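DNA polymerase III beta subunit (Streptococcus pyogenes, PDB 2AVT) probably forms a ring-shaped sliding clamp that encircles DNA and tethers the replicative polymerase to its template. Local coordinates at residues Met257-Leu271 / Leu338-Leu351. Residues are numbered along the deposited sequence; the frame is centred on the assembly and turned at random.
Sequences MTEFETEVVFNTQSL and LKAIKSETVKIHFL
His349 lies against the Phe260 ring and beside the Glu263 side chain. CB of His349 is 3.7 Å from CB of Phe260; CG faces the phenylalanine CG; ND1 sits over the Phe260 ring toward its rim, 3.4 Å from CD1, and CE1 lies over CE1. With ring centroids 3.7 Å apart and planes at 18°, this is a face-to-face stack, the imidazole almost centred over the phenyl ring. CD2 touches Glu263 CG, and at the tip NE2 gives Glu263 OE1 a weak hydrogen bond (3.1 Å), bent to 131° at the hydrogen. Glu263 can run alongside because its CG is anti to the backbone N (chi1 170°). Reciprocal N-H...O bonds of Val264 with Ile348 and Phe266 with Val346 pair strands 262-267 and 345-350 as antiparallel neighbours within the C-terminal clamp domain, and a classic beta bulge, Glu261 and Thr262 both donating to Phe350 O, marks one end. Ile348 CD1 reaches Phe266 CE1 at 3.6 Å, while Leu271 CD2 sits over one face of that ring, toward its rim, and Val264 CG1 over the other. Where helix 268-282 starts, Thr268 OG1 donates to Ser343 O (2.8 Å) and its N to Glu344 O.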
loop_
_atom_site.group_PDB
_atom_site.type_symbol
_atom_site.label_atom_id
_atom_site.label_comp_id
_atom_site.label_asym_id
_atom_site.label_seq_id
_atom_site.Cartn_x
_atom_site.Cartn_y
_atom_site.Cartn_z
ATOM N N MET A 257 -0.714 -12.188 38.333
ATOM C CA MET A 257 0.248 -11.995 39.411
ATOM C C MET A 257 -0.367 -11.311 40.626
ATOM O O MET A 257 -1.023 -10.276 40.513
ATOM C CB MET A 257 1.449 -11.188 38.905
ATOM C CG MET A 257 1.131 -9.756 38.499
ATOM S SD MET A 257 1.683 -8.519 39.707
ATOM C CE MET A 257 3.360 -8.190 39.110
ATOM N N THR A 258 -0.143 -11.905 41.793
ATOM C CA THR A 258 -0.662 -11.379 43.050
ATOM C C THR A 258 -0.133 -9.972 43.311
ATOM O O THR A 258 -0.721 -8.985 42.866
ATOM C CB THR A 258 -0.254 -12.283 44.227
ATOM O OG1 THR A 258 -0.559 -13.647 43.911
ATOM C CG2 THR A 258 -1.003 -11.882 45.494
ATOM N N GLU A 259 0.983 -9.882 44.027
ATOM C CA GLU A 259 1.574 -8.586 44.343
ATOM C C GLU A 259 2.674 -8.186 43.374
ATOM O O GLU A 259 2.962 -8.891 42.409
ATOM C CB GLU A 259 2.144 -8.587 45.767
ATOM C CG GLU A 259 1.100 -8.684 46.877
ATOM C CD GLU A 259 1.708 -8.551 48.267
ATOM O OE1 GLU A 259 2.212 -7.454 48.604
ATOM O OE2 GLU A 259 1.685 -9.549 49.020
ATOM N N PHE A 260 3.284 -7.041 43.650
ATOM C CA PHE A 260 4.365 -6.513 42.837
ATOM C C PHE A 260 5.340 -5.794 43.756
ATOM O O PHE A 260 4.942 -5.230 44.773
ATOM C CB PHE A 260 3.813 -5.555 41.781
ATOM C CG PHE A 260 3.050 -4.392 42.348
ATOM C CD1 PHE A 260 1.686 -4.485 42.565
ATOM C CD2 PHE A 260 3.692 -3.202 42.646
ATOM C CE1 PHE A 260 0.972 -3.409 43.064
ATOM C CE2 PHE A 260 2.983 -2.123 43.145
ATOM C CZ PHE A 260 1.620 -2.229 43.352
ATOM N N GLU A 261 6.618 -5.829 43.399
ATOM C CA GLU A 261 7.658 -5.200 44.203
ATOM C C GLU A 261 8.058 -3.842 43.663
ATOM O O GLU A 261 8.665 -3.035 44.371
ATOM C CB GLU A 261 8.896 -6.099 44.239
ATOM C CG GLU A 261 8.657 -7.459 44.866
ATOM C CD GLU A 261 8.489 -7.379 46.366
ATOM O OE1 GLU A 261 9.441 -6.938 47.046
ATOM O OE2 GLU A 261 7.406 -7.756 46.864
ATOM N N THR A 262 7.722 -3.599 42.402
ATOM C CA THR A 262 8.065 -2.344 41.758
ATOM C C THR A 262 6.926 -1.839 40.884
ATOM O O THR A 262 6.192 -2.624 40.286
ATOM C CB THR A 262 9.324 -2.510 40.880
ATOM O OG1 THR A 262 10.386 -3.062 41.668
ATOM C CG2 THR A 262 9.767 -1.168 40.323
ATOM N N GLU A 263 6.785 -0.522 40.825
ATOM C CA GLU A 263 5.755 0.109 40.016
ATOM C C GLU A 263 6.313 1.373 39.403
ATOM O O GLU A 263 6.988 2.150 40.075
ATOM C CB GLU A 263 4.530 0.494 40.854
ATOM C CG GLU A 263 3.537 1.369 40.075
ATOM C CD GLU A 263 2.467 2.002 40.950
ATOM O OE1 GLU A 263 1.712 1.256 41.610
ATOM O OE2 GLU A 263 2.384 3.249 40.973
ATOM N N VAL A 264 6.031 1.577 38.121
ATOM C CA VAL A 264 6.479 2.777 37.431
ATOM C C VAL A 264 5.356 3.242 36.521
ATOM O O VAL A 264 4.646 2.430 35.932
ATOM C CB VAL A 264 7.726 2.519 36.564
ATOM C CG1 VAL A 264 8.252 3.847 36.018
ATOM C CG2 VAL A 264 8.795 1.807 37.376
ATOM N N VAL A 265 5.186 4.554 36.419
ATOM C CA VAL A 265 4.150 5.120 35.568
ATOM C C VAL A 265 4.836 5.941 34.488
ATOM O O VAL A 265 5.613 6.845 34.793
ATOM C CB VAL A 265 3.186 6.033 36.368
ATOM C CG1 VAL A 265 2.110 6.582 35.448
ATOM C CG2 VAL A 265 2.548 5.248 37.511
ATOM N N PHE A 266 4.558 5.612 33.229
ATOM C CA PHE A 266 5.159 6.329 32.108
ATOM C C PHE A 266 4.100 6.955 31.225
ATOM O O PHE A 266 2.925 6.595 31.275
ATOM C CB PHE A 266 5.951 5.396 31.180
ATOM C CG PHE A 266 6.982 4.544 31.858
ATOM C CD1 PHE A 266 6.632 3.352 32.464
ATOM C CD2 PHE A 266 8.321 4.883 31.787
ATOM C CE1 PHE A 266 7.599 2.511 32.978
ATOM C CE2 PHE A 266 9.288 4.049 32.299
ATOM C CZ PHE A 266 8.926 2.862 32.891
ATOM N N ASN A 267 4.537 7.888 30.395
ATOM C CA ASN A 267 3.654 8.506 29.425
ATOM C C ASN A 267 3.566 7.389 28.376
ATOM O O ASN A 267 4.588 6.959 27.833
ATOM C CB ASN A 267 4.318 9.743 28.830
ATOM C CG ASN A 267 3.533 10.328 27.684
ATOM O OD1 ASN A 267 2.997 11.429 27.784
ATOM N ND2 ASN A 267 3.454 9.589 26.583
ATOM N N THR A 268 2.359 6.901 28.114
ATOM C CA THR A 268 2.162 5.811 27.164
ATOM C C THR A 268 2.911 5.956 25.835
ATOM O O THR A 268 3.637 5.047 25.421
ATOM C CB THR A 268 0.666 5.619 26.866
ATOM O OG1 THR A 268 -0.025 5.340 28.086
ATOM C CG2 THR A 268 0.455 4.468 25.902
ATOM N N GLN A 269 2.747 7.105 25.186
ATOM C CA GLN A 269 3.371 7.360 23.892
ATOM C C GLN A 269 4.896 7.465 23.882
ATOM O O GLN A 269 5.549 6.861 23.032
ATOM C CB GLN A 269 2.780 8.624 23.268
ATOM C CG GLN A 269 3.227 8.863 21.828
ATOM C CD GLN A 269 2.563 10.073 21.195
ATOM O OE1 GLN A 269 2.859 11.217 21.541
ATOM N NE2 GLN A 269 1.650 9.821 20.263
ATOM N N SER A 270 5.466 8.231 24.809
ATOM C CA SER A 270 6.916 8.389 24.850
ATOM C C SER A 270 7.616 7.057 25.093
ATOM O O SER A 270 8.683 6.806 24.536
ATOM C CB SER A 270 7.327 9.403 25.927
ATOM O OG SER A 270 7.114 8.900 27.233
ATOM N N LEU A 271 7.015 6.204 25.915
ATOM C CA LEU A 271 7.604 4.897 26.203
ATOM C C LEU A 271 7.545 4.000 24.969
ATOM O O LEU A 271 8.455 3.196 24.720
ATOM C CB LEU A 271 6.873 4.214 27.362
ATOM C CG LEU A 271 7.440 2.835 27.716
ATOM C CD1 LEU A 271 8.934 2.967 28.008
ATOM C CD2 LEU A 271 6.707 2.249 28.919
ATOM N N LEU A 338 1.530 -1.282 24.500
ATOM C CA LEU A 338 1.368 0.159 24.622
ATOM C C LEU A 338 0.434 0.712 23.540
ATOM O O LEU A 338 -0.321 1.657 23.773
ATOM C CB LEU A 338 2.739 0.840 24.556
ATOM C CG LEU A 338 3.691 0.422 25.693
ATOM C CD1 LEU A 338 5.090 0.982 25.464
ATOM C CD2 LEU A 338 3.126 0.913 27.027
ATOM N N LYS A 339 0.474 0.110 22.357
ATOM C CA LYS A 339 -0.376 0.564 21.269
ATOM C C LYS A 339 -1.832 0.349 21.666
ATOM O O LYS A 339 -2.709 1.131 21.297
ATOM C CB LYS A 339 -0.043 -0.210 19.985
ATOM C CG LYS A 339 -0.740 0.317 18.738
ATOM C CD LYS A 339 -0.179 -0.323 17.471
ATOM C CE LYS A 339 -0.856 0.231 16.224
ATOM N NZ LYS A 339 -0.246 -0.311 14.970
ATOM N N ALA A 340 -2.079 -0.704 22.442
ATOM C CA ALA A 340 -3.429 -1.033 22.899
ATOM C C ALA A 340 -3.951 -0.166 24.055
ATOM O O ALA A 340 -5.113 -0.277 24.435
ATOM C CB ALA A 340 -3.488 -2.490 23.298
ATOM N N ILE A 341 -3.104 0.692 24.611
ATOM C CA ILE A 341 -3.514 1.551 25.721
ATOM C C ILE A 341 -3.864 2.952 25.232
ATOM O O ILE A 341 -3.007 3.674 24.738
ATOM C CB ILE A 341 -2.397 1.640 26.785
ATOM C CG1 ILE A 341 -2.160 0.257 27.401
ATOM C CG2 ILE A 341 -2.782 2.623 27.875
ATOM C CD1 ILE A 341 -0.920 0.189 28.301
ATOM N N LYS A 342 -5.130 3.332 25.366
ATOM C CA LYS A 342 -5.576 4.646 24.920
ATOM C C LYS A 342 -5.251 5.766 25.899
ATOM O O LYS A 342 -5.150 6.926 25.498
ATOM C CB LYS A 342 -7.087 4.649 24.666
ATOM C CG LYS A 342 -7.567 3.744 23.545
ATOM C CD LYS A 342 -9.089 3.827 23.431
ATOM C CE LYS A 342 -9.656 2.903 22.360
ATOM N NZ LYS A 342 -11.152 2.962 22.346
ATOM N N SER A 343 -5.090 5.427 27.174
ATOM C CA SER A 343 -4.803 6.437 28.193
ATOM C C SER A 343 -3.439 7.103 28.047
ATOM O O SER A 343 -2.476 6.492 27.575
ATOM C CB SER A 343 -4.912 5.833 29.592
ATOM O OG SER A 343 -3.914 4.855 29.795
ATOM N N GLU A 344 -3.365 8.360 28.467
ATOM C CA GLU A 344 -2.130 9.116 28.382
ATOM C C GLU A 344 -1.002 8.444 29.160
ATOM O O GLU A 344 0.161 8.548 28.783
ATOM C CB GLU A 344 -2.352 10.543 28.900
ATOM C CG GLU A 344 -1.141 11.452 28.740
ATOM C CD GLU A 344 -1.420 12.897 29.128
ATOM O OE1 GLU A 344 -2.250 13.547 28.461
ATOM O OE2 GLU A 344 -0.806 13.385 30.103
ATOM N N THR A 345 -1.338 7.739 30.235
ATOM C CA THR A 345 -0.309 7.080 31.034
ATOM C C THR A 345 -0.554 5.587 31.192
ATOM O O THR A 345 -1.670 5.105 30.995
ATOM C CB THR A 345 -0.212 7.696 32.455
ATOM O OG1 THR A 345 -1.337 7.278 33.236
ATOM C CG2 THR A 345 -0.212 9.209 32.384
ATOM N N VAL A 346 0.503 4.863 31.548
ATOM C CA VAL A 346 0.423 3.423 31.764
ATOM C C VAL A 346 1.140 3.075 33.063
ATOM O O VAL A 346 2.193 3.632 33.370
ATOM C CB VAL A 346 1.070 2.626 30.602
ATOM C CG1 VAL A 346 2.478 3.135 30.333
ATOM C CG2 VAL A 346 1.104 1.144 30.945
ATOM N N LYS A 347 0.558 2.155 33.822
ATOM C CA LYS A 347 1.120 1.728 35.094
ATOM C C LYS A 347 1.737 0.343 34.937
ATOM O O LYS A 347 1.045 -0.610 34.590
ATOM C CB LYS A 347 0.019 1.676 36.154
ATOM C CG LYS A 347 0.181 2.659 37.291
ATOM C CD LYS A 347 -0.952 2.490 38.304
ATOM C CE LYS A 347 -0.757 3.372 39.522
ATOM N NZ LYS A 347 -1.894 3.233 40.480
ATOM N N ILE A 348 3.036 0.226 35.193
ATOM C CA ILE A 348 3.692 -1.064 35.057
ATOM C C ILE A 348 4.113 -1.625 36.410
ATOM O O ILE A 348 4.758 -0.939 37.205
ATOM C CB ILE A 348 4.933 -0.964 34.135
ATOM C CG1 ILE A 348 4.543 -0.295 32.812
ATOM C CG2 ILE A 348 5.493 -2.355 33.866
ATOM C CD1 ILE A 348 5.644 -0.305 31.759
ATOM N N HIS A 349 3.742 -2.877 36.660
ATOM C CA HIS A 349 4.062 -3.556 37.911
ATOM C C HIS A 349 5.002 -4.730 37.690
ATOM O O HIS A 349 4.667 -5.673 36.967
ATOM C CB HIS A 349 2.784 -4.071 38.576
ATOM C CG HIS A 349 1.892 -2.984 39.093
ATOM N ND1 HIS A 349 0.644 -3.235 39.619
ATOM C CD2 HIS A 349 2.077 -1.646 39.182
ATOM C CE1 HIS A 349 0.096 -2.099 40.009
ATOM N NE2 HIS A 349 0.945 -1.119 39.756
ATOM N N PHE A 350 6.169 -4.680 38.328
ATOM C CA PHE A 350 7.162 -5.749 38.198
ATOM C C PHE A 350 7.373 -6.545 39.484
ATOM O O PHE A 350 7.225 -6.024 40.590
ATOM C CB PHE A 350 8.546 -5.200 37.827
ATOM C CG PHE A 350 8.578 -4.326 36.607
ATOM C CD1 PHE A 350 8.316 -2.966 36.698
ATOM C CD2 PHE A 350 8.959 -4.850 35.377
ATOM C CE1 PHE A 350 8.441 -2.143 35.589
ATOM C CE2 PHE A 350 9.084 -4.032 34.267
ATOM C CZ PHE A 350 8.827 -2.677 34.374
ATOM N N LEU A 351 7.739 -7.811 39.312
ATOM C CA LEU A 351 8.072 -8.688 40.423
ATOM C C LEU A 351 9.576 -8.912 40.295
ATOM O O LEU A 351 10.361 -7.980 40.495
ATOM C CB LEU A 351 7.338 -10.026 40.331
ATOM C CG LEU A 351 5.985 -10.057 41.045
ATOM C CD1 LEU A 351 5.443 -11.479 41.084
ATOM C CD2 LEU A 351 6.166 -9.528 42.463
HETATM O O HOH W 1 0.818 8.878 25.959
#